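Local coordinates for protein serine proteinase inhibitor 1 (Myxoma virus, PDB 6BJ5) that inhibits serine proteases as a serpin of myxoma virus and contributes to the virulence of the virus, at residues K250-S255 / S297-E303; T140-L145 / D311-T315; T185-E189 / V200-P204; G19-F23 / F35-T41. All blocks are in the same frame, centred on the assembly; numbering follows the deposited sequence.

Contact 1: K250-S255 / S297-E303; sequences KFSVES and SKIEADE
Within the large central sheet of the serpin fold, sheet A, F251-S255 and S297-A301 form an antiparallel ladder. F251, V253 and S255 each exchange a pair of backbone bonds, with A301, I299 and S297 respectively; the shortest is A301 N to F251 O, 2.8 Å. Between these rungs, K298 CA comes within 3.1 Å of V253 O.

F251 carries the packing on the buried face. Its CG sits between the backbone N and the carbonyl carbon (chi1 61°), and this swings the ring across to the partner strand. A301 CB lies over one ring face, toward the rim, 3.5 Å from F251 CZ. I299 CG2 approaches the ring obliquely, 4.0 Å from F251 CE1. S252, E254, K298 and E300 line the other face. Beyond the ladder, K250 bends at chi3 and reaches the E303 carboxylate in a long salt bridge, NZ to OE1 3.7 Å; OE2 of E303 is held by T163.

K298 and E300 bond through their backbones to strand 305-314 on the far flank, and K250 does so to strand 173-185. V253 and I299 pack on V34 of strand 33-35, while the F251 ring meets that of F18 of the other chain.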
loop_
_atom_site.group_PDB
_atom_site.type_symbol
_atom_site.label_atom_id
_atom_site.label_comp_id
_atom_site.label_asym_id
_atom_site.label_seq_id
_atom_site.Cartn_x
_atom_site.Cartn_y
_atom_site.Cartn_z
ATOM N N LYS A 250 -13.449 -10.897 9.395
ATOM C CA LYS A 250 -13.651 -10.187 8.149
ATOM C C LYS A 250 -13.343 -8.712 8.374
ATOM O O LYS A 250 -13.587 -8.164 9.459
ATOM C CB LYS A 250 -15.100 -10.319 7.667
ATOM C CG LYS A 250 -15.489 -11.699 7.306
ATOM C CD LYS A 250 -16.971 -11.777 7.027
ATOM C CE LYS A 250 -17.290 -11.045 5.765
ATOM N NZ LYS A 250 -18.658 -11.357 5.310
ATOM N N PHE A 251 -12.782 -8.063 7.351
ATOM C CA PHE A 251 -12.590 -6.626 7.467
ATOM C C PHE A 251 -12.591 -5.958 6.102
ATOM O O PHE A 251 -12.211 -6.547 5.079
ATOM C CB PHE A 251 -11.316 -6.278 8.243
ATOM C CG PHE A 251 -10.046 -6.777 7.623
ATOM C CD1 PHE A 251 -9.381 -6.021 6.660
ATOM C CD2 PHE A 251 -9.492 -7.986 8.027
ATOM C CE1 PHE A 251 -8.176 -6.478 6.100
ATOM C CE2 PHE A 251 -8.300 -8.445 7.472
ATOM C CZ PHE A 251 -7.645 -7.679 6.496
ATOM N N SER A 252 -13.018 -4.701 6.122
ATOM C CA SER A 252 -13.078 -3.832 4.953
ATOM C C SER A 252 -12.615 -2.464 5.426
ATOM O O SER A 252 -13.213 -1.903 6.346
ATOM C CB SER A 252 -14.507 -3.780 4.387
ATOM O OG SER A 252 -14.597 -2.965 3.233
ATOM N N VAL A 253 -11.530 -1.947 4.853
ATOM C CA VAL A 253 -10.928 -0.698 5.311
ATOM C C VAL A 253 -10.533 0.145 4.105
ATOM O O VAL A 253 -9.992 -0.370 3.116
ATOM C CB VAL A 253 -9.706 -0.947 6.222
ATOM C CG1 VAL A 253 -9.039 0.361 6.598
ATOM C CG2 VAL A 253 -10.143 -1.664 7.467
ATOM N N GLU A 254 -10.825 1.440 4.187
ATOM C CA GLU A 254 -10.373 2.410 3.209
ATOM C C GLU A 254 -9.647 3.527 3.942
ATOM O O GLU A 254 -10.115 4.018 4.976
ATOM C CB GLU A 254 -11.533 2.995 2.385
ATOM C CG GLU A 254 -11.066 3.937 1.262
ATOM C CD GLU A 254 -12.204 4.523 0.437
ATOM O OE1 GLU A 254 -12.631 3.863 -0.533
ATOM O OE2 GLU A 254 -12.663 5.647 0.748
ATOM N N SER A 255 -8.506 3.924 3.390
ATOM C CA SER A 255 -7.606 4.887 4.008
ATOM C C SER A 255 -7.184 5.886 2.950
ATOM O O SER A 255 -6.801 5.490 1.846
ATOM C CB SER A 255 -6.375 4.196 4.613
ATOM O OG SER A 255 -6.701 3.494 5.794
ATOM N N SER A 297 -6.195 3.775 -0.447
ATOM C CA SER A 297 -6.129 2.326 -0.504
ATOM C C SER A 297 -7.406 1.747 0.084
ATOM O O SER A 297 -8.082 2.375 0.902
ATOM C CB SER A 297 -4.908 1.777 0.259
ATOM O OG SER A 297 -3.692 2.315 -0.238
ATOM N N LYS A 298 -7.757 0.558 -0.374
ATOM C CA LYS A 298 -8.888 -0.149 0.189
ATOM C C LYS A 298 -8.506 -1.619 0.188
ATOM O O LYS A 298 -7.908 -2.098 -0.788
ATOM C CB LYS A 298 -10.172 0.122 -0.611
ATOM C CG LYS A 298 -11.454 -0.389 0.068
ATOM C CD LYS A 298 -12.632 -0.274 -0.870
ATOM C CE LYS A 298 -13.895 -0.903 -0.312
ATOM N NZ LYS A 298 -14.941 -0.985 -1.388
ATOM N N ILE A 299 -8.768 -2.303 1.306
ATOM C CA ILE A 299 -8.511 -3.736 1.432
ATOM C C ILE A 299 -9.773 -4.377 1.990
ATOM O O ILE A 299 -10.420 -3.821 2.889
ATOM C CB ILE A 299 -7.275 -4.051 2.319
ATOM C CG1 ILE A 299 -6.021 -3.395 1.724
ATOM C CG2 ILE A 299 -6.989 -5.557 2.371
ATOM C CD1 ILE A 299 -4.786 -3.481 2.558
ATOM N N GLU A 300 -10.139 -5.530 1.428
ATOM C CA GLU A 300 -11.296 -6.300 1.879
ATOM C C GLU A 300 -10.921 -7.767 2.031
ATOM O O GLU A 300 -10.575 -8.429 1.049
ATOM C CB GLU A 300 -12.461 -6.159 0.907
ATOM C CG GLU A 300 -13.763 -6.059 1.631
ATOM C CD GLU A 300 -14.934 -6.262 0.726
ATOM O OE1 GLU A 300 -16.043 -6.491 1.253
ATOM O OE2 GLU A 300 -14.726 -6.254 -0.508
ATOM N N ALA A 301 -11.005 -8.279 3.247
ATOM C CA ALA A 301 -10.730 -9.681 3.512
ATOM C C ALA A 301 -11.979 -10.334 4.076
ATOM O O ALA A 301 -12.608 -9.775 4.979
ATOM C CB ALA A 301 -9.569 -9.823 4.495
ATOM N N ASP A 302 -12.345 -11.498 3.532
ATOM C CA ASP A 302 -13.511 -12.272 3.970
ATOM C C ASP A 302 -13.225 -13.759 3.752
ATOM O O ASP A 302 -12.093 -14.151 3.463
ATOM C CB ASP A 302 -14.777 -11.802 3.249
ATOM C CG ASP A 302 -14.684 -11.957 1.752
ATOM O OD1 ASP A 302 -13.784 -12.676 1.253
ATOM O OD2 ASP A 302 -15.534 -11.365 1.065
ATOM N N GLU A 303 -14.267 -14.592 3.878
ATOM C CA GLU A 303 -14.077 -16.044 3.819
ATOM C C GLU A 303 -13.482 -16.479 2.488
ATOM O O GLU A 303 -12.690 -17.426 2.440
ATOM C CB GLU A 303 -15.401 -16.790 4.057
ATOM C CG GLU A 303 -16.006 -16.619 5.437
ATOM C CD GLU A 303 -16.819 -15.340 5.575
ATOM O OE1 GLU A 303 -16.838 -14.543 4.612
ATOM O OE2 GLU A 303 -17.443 -15.130 6.643
#

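Contact 2: T140-L145 / D311-T315; sequences TKMLLL and DTAIT
L144 O receives the shortest bond of this pair, from I314 N at 2.8 Å, with the N-H nearly straight (173°). The CA of A313 also leans on this oxygen, 3.4 Å away. The exchange is completed by L144 N giving its proton to I314 O at 3.0 Å, equally straight. One residue on, L145 and A313 form a non-hydrogen-bonded pair, where L145 CA sits 3.3 Å from T312 O.

D311-I314 is the end of strand 305-314, which lies between strands 142-153 and 293-302 in sheet A. A strand in that place is the mark of a serpin whose reactive loop has been inserted, consistent with the cleaved form; the chain stops at T315.

On one face L144 and I314 meet CB to CB, and helix 37-49 covers this face: I314 lies on A43, L144 on V46 and L47. On the other face L143, its CG anti to the backbone N (chi1 179°), brings CD1 to within 4.0 Å of A313 CB, and F107 and F79 also touch L143. Past the ladder T315 and T140 slide by each other in opposite directions, and T315 CG2 rests 3.5 Å from M142 O. The hydroxyls are held outside the pair: T315 OG1 by T291 N, T140 OG1 by D137 N, T312 OG1 by Q295. D311 OD1 is gripped twice, by R149 and by S147.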
loop_
_atom_site.group_PDB
_atom_site.type_symbol
_atom_site.label_atom_id
_atom_site.label_comp_id
_atom_site.label_asym_id
_atom_site.label_seq_id
_atom_site.Cartn_x
_atom_site.Cartn_y
_atom_site.Cartn_z
ATOM N N THR A 140 -1.918 22.683 -10.686
ATOM C CA THR A 140 -1.251 21.406 -10.775
ATOM C C THR A 140 -0.692 21.246 -12.195
ATOM O O THR A 140 -1.403 21.465 -13.165
ATOM C CB THR A 140 -2.230 20.289 -10.380
ATOM O OG1 THR A 140 -2.369 20.234 -8.937
ATOM C CG2 THR A 140 -1.907 18.963 -11.076
ATOM N N LYS A 141 0.640 21.106 -12.335
ATOM C CA LYS A 141 1.211 20.926 -13.676
ATOM C C LYS A 141 1.623 19.506 -14.016
ATOM O O LYS A 141 1.841 19.246 -15.197
ATOM C CB LYS A 141 2.431 21.856 -13.979
ATOM C CG LYS A 141 2.285 23.377 -13.731
ATOM C CD LYS A 141 1.044 23.878 -14.535
ATOM C CE LYS A 141 -0.176 24.162 -13.565
ATOM N NZ LYS A 141 -1.623 24.103 -14.064
ATOM N N MET A 142 1.596 18.565 -13.077
ATOM C CA MET A 142 1.906 17.179 -13.398
ATOM C C MET A 142 1.109 16.265 -12.470
ATOM O O MET A 142 0.822 16.646 -11.335
ATOM C CB MET A 142 3.397 16.924 -13.225
ATOM C CG MET A 142 3.758 16.560 -11.766
ATOM S SD MET A 142 5.517 16.498 -11.530
ATOM C CE MET A 142 5.941 15.817 -13.122
ATOM N N LEU A 143 0.691 15.091 -12.947
ATOM C CA LEU A 143 0.118 14.104 -12.046
ATOM C C LEU A 143 0.814 12.784 -12.326
ATOM O O LEU A 143 0.803 12.309 -13.467
ATOM C CB LEU A 143 -1.398 13.990 -12.228
ATOM C CG LEU A 143 -1.969 12.936 -11.286
ATOM C CD1 LEU A 143 -2.015 13.545 -9.868
ATOM C CD2 LEU A 143 -3.335 12.490 -11.743
ATOM N N LEU A 144 1.495 12.246 -11.326
ATOM C CA LEU A 144 2.141 10.951 -11.452
ATOM C C LEU A 144 1.263 9.971 -10.700
ATOM O O LEU A 144 1.010 10.159 -9.507
ATOM C CB LEU A 144 3.543 10.959 -10.861
ATOM C CG LEU A 144 4.447 9.826 -11.339
ATOM C CD1 LEU A 144 5.901 10.222 -11.158
ATOM C CD2 LEU A 144 4.158 8.493 -10.647
ATOM N N LEU A 145 0.782 8.943 -11.387
ATOM C CA LEU A 145 -0.224 8.084 -10.792
ATOM C C LEU A 145 0.219 6.625 -10.872
ATOM O O LEU A 145 0.589 6.137 -11.953
ATOM C CB LEU A 145 -1.580 8.306 -11.461
ATOM C CG LEU A 145 -2.649 7.327 -10.989
ATOM C CD1 LEU A 145 -3.110 7.716 -9.609
ATOM C CD2 LEU A 145 -3.812 7.305 -11.957
ATOM N N ASP A 311 -4.105 3.480 -5.078
ATOM C CA ASP A 311 -3.709 4.472 -6.074
ATOM C C ASP A 311 -2.895 5.550 -5.383
ATOM O O ASP A 311 -3.364 6.148 -4.410
ATOM C CB ASP A 311 -4.928 5.076 -6.759
ATOM C CG ASP A 311 -5.733 4.042 -7.498
ATOM O OD1 ASP A 311 -5.137 3.319 -8.328
ATOM O OD2 ASP A 311 -6.946 3.920 -7.220
ATOM N N THR A 312 -1.673 5.777 -5.864
ATOM C CA THR A 312 -0.789 6.807 -5.331
ATOM C C THR A 312 -0.684 7.940 -6.335
ATOM O O THR A 312 -0.405 7.702 -7.516
ATOM C CB THR A 312 0.597 6.236 -5.019
ATOM O OG1 THR A 312 0.462 5.157 -4.086
ATOM C CG2 THR A 312 1.501 7.305 -4.432
ATOM N N ALA A 313 -0.937 9.159 -5.872
ATOM C CA ALA A 313 -0.929 10.346 -6.722
ATOM C C ALA A 313 0.126 11.340 -6.248
ATOM O O ALA A 313 0.027 11.862 -5.130
ATOM C CB ALA A 313 -2.306 11.014 -6.727
ATOM N N ILE A 314 1.096 11.643 -7.111
ATOM C CA ILE A 314 2.128 12.643 -6.825
ATOM C C ILE A 314 1.790 13.930 -7.573
ATOM O O ILE A 314 1.664 13.932 -8.808
ATOM C CB ILE A 314 3.536 12.132 -7.177
ATOM C CG1 ILE A 314 3.880 10.964 -6.253
ATOM C CG2 ILE A 314 4.565 13.262 -6.960
ATOM C CD1 ILE A 314 5.185 10.256 -6.542
ATOM N N THR A 315 1.763 15.036 -6.822
ATOM C CA THR A 315 1.085 16.310 -7.132
ATOM C C THR A 315 -0.160 16.173 -7.967
ATOM O O THR A 315 -1.244 16.447 -7.439
ATOM C CB THR A 315 2.027 17.301 -7.826
ATOM O OG1 THR A 315 2.936 17.816 -6.852
ATOM C CG2 THR A 315 1.264 18.449 -8.415
#

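Contact 3: T185-E189 / V200-P204; sequences TLKTE and VTELP
K187 and E202 meet in the beta hairpin of strands 188-191 and 198-204, the first two strands of serpin sheet B. K187 O accepts from E202 N at 3.1 Å, and T201 CA closes on the same oxygen at 3.4 Å. Further along, V200 N gives its proton to E189 O at 3.1 Å. The return bond is weak: E189 N is 3.4 Å from V200 O and its N-H is bent to 132°. T188 CA lies 3.2 Å from that same V200 O.

The backbones have outer partners too. T201 and L203 bond to strand 210-217 through L214 and M212, whereas L186 and T188 are tied to D242 and R240. The buried carboxylate of E202 is satisfied by the other chain: OE2 makes a salt bridge with K23 of the other chain, and OE1 a hydrogen bond with Y21 OH, also of the other chain. K187 NZ stands 5.0 Å from E202 OE2, not in contact, though its charge may still favour the carboxylate. I10 of that other chain packs on both T188 and T201.

Ahead of the paired residues, L186 makes the contact with its side chain. CG lies anti to the carbonyl carbon (chi1 -47°) and the branches fork: CD2 reaches P204 CD, and CD1 touches both T201 CG2 at 3.7 Å and L203 CD2 at 3.8 Å.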
loop_
_atom_site.group_PDB
_atom_site.type_symbol
_atom_site.label_atom_id
_atom_site.label_comp_id
_atom_site.label_asym_id
_atom_site.label_seq_id
_atom_site.Cartn_x
_atom_site.Cartn_y
_atom_site.Cartn_z
ATOM N N THR A 185 -3.415 -26.129 7.875
ATOM C CA THR A 185 -1.974 -26.257 8.095
ATOM C C THR A 185 -1.223 -25.196 7.306
ATOM O O THR A 185 -1.323 -25.133 6.069
ATOM C CB THR A 185 -1.444 -27.666 7.802
ATOM O OG1 THR A 185 -2.368 -28.663 8.266
ATOM C CG2 THR A 185 -0.016 -27.874 8.302
ATOM N N LEU A 186 -0.458 -24.390 8.052
ATOM C CA LEU A 186 0.111 -23.118 7.652
ATOM C C LEU A 186 1.434 -22.920 8.381
ATOM O O LEU A 186 1.618 -23.424 9.492
ATOM C CB LEU A 186 -0.811 -21.974 8.062
ATOM C CG LEU A 186 -2.300 -22.047 7.771
ATOM C CD1 LEU A 186 -3.002 -20.962 8.602
ATOM C CD2 LEU A 186 -2.598 -21.926 6.267
ATOM N N LYS A 187 2.314 -22.108 7.802
ATOM C CA LYS A 187 3.542 -21.743 8.501
ATOM C C LYS A 187 3.223 -20.743 9.614
ATOM O O LYS A 187 2.413 -19.831 9.425
ATOM C CB LYS A 187 4.576 -21.181 7.507
ATOM C CG LYS A 187 4.979 -22.193 6.412
ATOM C CD LYS A 187 6.064 -21.688 5.462
ATOM C CE LYS A 187 5.969 -22.384 4.099
ATOM N NZ LYS A 187 6.863 -21.771 3.082
ATOM N N THR A 188 3.847 -20.929 10.785
ATOM C CA THR A 188 3.581 -20.104 11.962
ATOM C C THR A 188 4.810 -20.138 12.853
ATOM O O THR A 188 5.685 -20.991 12.689
ATOM C CB THR A 188 2.391 -20.628 12.789
ATOM O OG1 THR A 188 1.402 -21.207 11.943
ATOM C CG2 THR A 188 1.757 -19.511 13.614
ATOM N N GLU A 189 4.849 -19.220 13.824
ATOM C CA GLU A 189 5.865 -19.237 14.869
ATOM C C GLU A 189 5.591 -18.063 15.791
ATOM O O GLU A 189 4.870 -17.134 15.422
ATOM C CB GLU A 189 7.316 -19.186 14.313
ATOM C CG GLU A 189 8.410 -19.139 15.388
ATOM C CD GLU A 189 8.516 -20.438 16.195
ATOM O OE1 GLU A 189 7.916 -21.454 15.786
ATOM O OE2 GLU A 189 9.171 -20.435 17.259
ATOM N N VAL A 200 3.312 -14.919 13.849
ATOM C CA VAL A 200 3.183 -14.578 12.439
ATOM C C VAL A 200 2.720 -15.836 11.726
ATOM O O VAL A 200 3.234 -16.928 11.990
ATOM C CB VAL A 200 4.504 -14.048 11.838
ATOM C CG1 VAL A 200 4.331 -13.689 10.373
ATOM C CG2 VAL A 200 5.001 -12.848 12.616
ATOM N N THR A 201 1.733 -15.693 10.849
ATOM C CA THR A 201 1.099 -16.835 10.213
ATOM C C THR A 201 0.869 -16.509 8.746
ATOM O O THR A 201 0.374 -15.428 8.423
ATOM C CB THR A 201 -0.233 -17.156 10.918
ATOM O OG1 THR A 201 0.006 -17.397 12.315
ATOM C CG2 THR A 201 -0.922 -18.358 10.277
ATOM N N GLU A 202 1.171 -17.458 7.862
ATOM C CA GLU A 202 1.100 -17.216 6.428
ATOM C C GLU A 202 -0.153 -17.855 5.857
ATOM O O GLU A 202 -0.276 -19.080 5.805
ATOM C CB GLU A 202 2.352 -17.733 5.712
ATOM C CG GLU A 202 2.332 -17.314 4.261
ATOM C CD GLU A 202 3.622 -17.525 3.533
ATOM O OE1 GLU A 202 4.667 -17.027 4.007
ATOM O OE2 GLU A 202 3.575 -18.114 2.441
ATOM N N LEU A 203 -1.051 -17.020 5.379
ATOM C CA LEU A 203 -2.256 -17.454 4.699
ATOM C C LEU A 203 -2.026 -17.345 3.205
ATOM O O LEU A 203 -2.009 -16.230 2.670
ATOM C CB LEU A 203 -3.439 -16.586 5.121
ATOM C CG LEU A 203 -3.678 -16.457 6.620
ATOM C CD1 LEU A 203 -4.584 -15.272 6.867
ATOM C CD2 LEU A 203 -4.346 -17.714 7.123
ATOM N N PRO A 204 -1.779 -18.438 2.497
ATOM C CA PRO A 204 -1.544 -18.328 1.055
ATOM C C PRO A 204 -2.818 -18.125 0.251
ATOM O O PRO A 204 -3.870 -18.695 0.545
ATOM C CB PRO A 204 -0.897 -19.674 0.710
ATOM C CG PRO A 204 -1.398 -20.612 1.750
ATOM C CD PRO A 204 -1.496 -19.794 3.008
#

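Contact 4: G19-F23 / F35-T41; sequences GLWTF and FSPYGLT
F35 turns its ring toward the 19-23 segment, with CG anti to the backbone N (chi1 177°), and G19 O meets it at the edge, in the ring plane, 3.1 Å from CE2. The T22 side chain crosses that of F35 at about a right angle, CB to CZ 3.7 Å. F23 slides past in the opposite direction: F35 CB lies at the edge of the F23 ring, 3.6 Å from CD1. The backbone of F35 pairs with a strand of the other chain, which carries the sheet across the interface.

S36 faces away and acts as N-cap of helix 37-49, its OG accepting from G39 N at 2.8 Å; L29 O of the other chain binds the same hydroxyl. Next, P37 sets CB against G19 O at 3.5 Å, while its N lies over one face of the F35 ring.

This is where helix 18-21 and the residues just after it lean on the start of helix 37-49, a region that corresponds to the shutter beneath sheet A in serpins. L40 and T22 then reach toward each other tip to tip, L40 CD2 standing 3.3 Å from T22 OG1, a hydroxyl bonded to I18 O. T41 comes last: OG1 gives a bond to P37 O from above the carbonyl plane, T41 N reaches that oxygen from the opposite face, and the hydroxyl also sits 3.5 Å from G19 CA.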
loop_
_atom_site.group_PDB
_atom_site.type_symbol
_atom_site.label_atom_id
_atom_site.label_comp_id
_atom_site.label_asym_id
_atom_site.label_seq_id
_atom_site.Cartn_x
_atom_site.Cartn_y
_atom_site.Cartn_z
ATOM N N GLY A 19 9.230 2.748 0.889
ATOM C CA GLY A 19 7.832 2.354 0.841
ATOM C C GLY A 19 7.384 1.705 2.133
ATOM O O GLY A 19 6.344 2.052 2.695
ATOM N N LEU A 20 8.191 0.782 2.642
ATOM C CA LEU A 20 7.817 0.039 3.832
ATOM C C LEU A 20 8.020 0.859 5.098
ATOM O O LEU A 20 7.222 0.768 6.040
ATOM C CB LEU A 20 8.654 -1.230 3.894
ATOM C CG LEU A 20 8.267 -2.225 4.967
ATOM C CD1 LEU A 20 6.907 -2.784 4.528
ATOM C CD2 LEU A 20 9.333 -3.333 5.100
ATOM N N TRP A 21 9.021 1.723 5.100
ATOM C CA TRP A 21 9.275 2.575 6.246
ATOM C C TRP A 21 8.251 3.694 6.347
ATOM O O TRP A 21 8.165 4.342 7.395
ATOM C CB TRP A 21 10.707 3.136 6.151
ATOM C CG TRP A 21 11.809 2.140 6.506
ATOM C CD1 TRP A 21 12.127 0.987 5.841
ATOM C CD2 TRP A 21 12.756 2.252 7.575
ATOM N NE1 TRP A 21 13.189 0.360 6.449
ATOM C CE2 TRP A 21 13.595 1.118 7.514
ATOM C CE3 TRP A 21 12.961 3.188 8.594
ATOM C CZ2 TRP A 21 14.618 0.900 8.426
ATOM C CZ3 TRP A 21 13.980 2.973 9.496
ATOM C CH2 TRP A 21 14.797 1.838 9.407
ATOM N N THR A 22 7.485 3.953 5.282
ATOM C CA THR A 22 6.477 5.001 5.366
ATOM C C THR A 22 5.341 4.604 6.297
ATOM O O THR A 22 4.703 5.484 6.892
ATOM C CB THR A 22 5.926 5.345 3.976
ATOM O OG1 THR A 22 6.985 5.815 3.127
ATOM C CG2 THR A 22 4.857 6.440 4.081
ATOM N N PHE A 23 5.072 3.291 6.448
ATOM C CA PHE A 23 3.893 2.885 7.208
ATOM C C PHE A 23 3.965 3.360 8.645
ATOM O O PHE A 23 2.946 3.777 9.200
ATOM C CB PHE A 23 3.675 1.370 7.169
ATOM C CG PHE A 23 2.382 0.947 7.851
ATOM C CD1 PHE A 23 1.156 1.089 7.201
ATOM C CD2 PHE A 23 2.389 0.438 9.136
ATOM C CE1 PHE A 23 -0.013 0.742 7.825
ATOM C CE2 PHE A 23 1.227 0.083 9.753
ATOM C CZ PHE A 23 0.020 0.236 9.103
ATOM N N PHE A 35 -2.392 0.375 3.561
ATOM C CA PHE A 35 -1.319 1.095 2.895
ATOM C C PHE A 35 -0.728 0.205 1.806
ATOM O O PHE A 35 -0.807 -1.027 1.877
ATOM C CB PHE A 35 -0.264 1.483 3.938
ATOM C CG PHE A 35 0.930 2.168 3.394
ATOM C CD1 PHE A 35 0.824 3.352 2.693
ATOM C CD2 PHE A 35 2.183 1.597 3.565
ATOM C CE1 PHE A 35 1.961 3.992 2.203
ATOM C CE2 PHE A 35 3.293 2.198 3.083
ATOM C CZ PHE A 35 3.185 3.418 2.391
ATOM N N SER A 36 -0.167 0.823 0.775
ATOM C CA SER A 36 0.532 0.043 -0.234
ATOM C C SER A 36 1.953 0.542 -0.341
ATOM O O SER A 36 2.194 1.569 -0.999
ATOM C CB SER A 36 -0.136 0.121 -1.592
ATOM O OG SER A 36 0.680 -0.582 -2.524
ATOM N N PRO A 37 2.917 -0.124 0.305
ATOM C CA PRO A 37 4.329 0.201 0.049
ATOM C C PRO A 37 4.732 0.030 -1.409
ATOM O O PRO A 37 5.513 0.835 -1.918
ATOM C CB PRO A 37 5.075 -0.755 0.986
ATOM C CG PRO A 37 4.093 -1.805 1.328
ATOM C CD PRO A 37 2.774 -1.150 1.346
ATOM N N TYR A 38 4.249 -1.006 -2.097
ATOM C CA TYR A 38 4.586 -1.168 -3.510
ATOM C C TYR A 38 4.077 0.007 -4.334
ATOM O O TYR A 38 4.775 0.515 -5.216
ATOM C CB TYR A 38 3.976 -2.443 -4.047
ATOM C CG TYR A 38 4.279 -2.703 -5.499
ATOM C CD1 TYR A 38 5.504 -3.221 -5.876
ATOM C CD2 TYR A 38 3.353 -2.424 -6.491
ATOM C CE1 TYR A 38 5.794 -3.487 -7.191
ATOM C CE2 TYR A 38 3.640 -2.673 -7.821
ATOM C CZ TYR A 38 4.869 -3.213 -8.158
ATOM O OH TYR A 38 5.205 -3.485 -9.460
ATOM N N GLY A 39 2.835 0.420 -4.091
ATOM C CA GLY A 39 2.274 1.536 -4.840
ATOM C C GLY A 39 3.047 2.830 -4.650
ATOM O O GLY A 39 3.164 3.635 -5.575
ATOM N N LEU A 40 3.530 3.080 -3.431
ATOM C CA LEU A 40 4.357 4.259 -3.187
ATOM C C LEU A 40 5.677 4.151 -3.934
ATOM O O LEU A 40 6.069 5.059 -4.671
ATOM C CB LEU A 40 4.621 4.412 -1.691
ATOM C CG LEU A 40 5.441 5.650 -1.320
ATOM C CD1 LEU A 40 4.783 6.897 -1.898
ATOM C CD2 LEU A 40 5.537 5.803 0.206
ATOM N N THR A 41 6.362 3.021 -3.754
ATOM C CA THR A 41 7.657 2.761 -4.365
ATOM C C THR A 41 7.589 2.855 -5.880
ATOM O O THR A 41 8.511 3.383 -6.518
ATOM C CB THR A 41 8.143 1.381 -3.925
ATOM O OG1 THR A 41 8.457 1.428 -2.526
ATOM C CG2 THR A 41 9.386 0.949 -4.715
#

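How the contacts relate
Contact 4 closes first along the chain; contact 2 then opens, and contacts 3 and 1 lie in series inside its loop of 165 residues. Contacts 1 and 2 belong to the same large sheet, their centres about 25 Å apart, on strands 293-302 and 305-314 that are neighbours in it. Contact 4 lies beside both, about 17 Å from contact 1 and 16 Å from contact 2 between centres; F35 and S36 touch S297, and G39 and L40 touch T312. Contact 3 sits in sheet B, about 37 Å from contact 2 between centres. Strand 305-314, apparently the inserted reactive loop, packs on helix 37-49, consistent with a relaxed serpin.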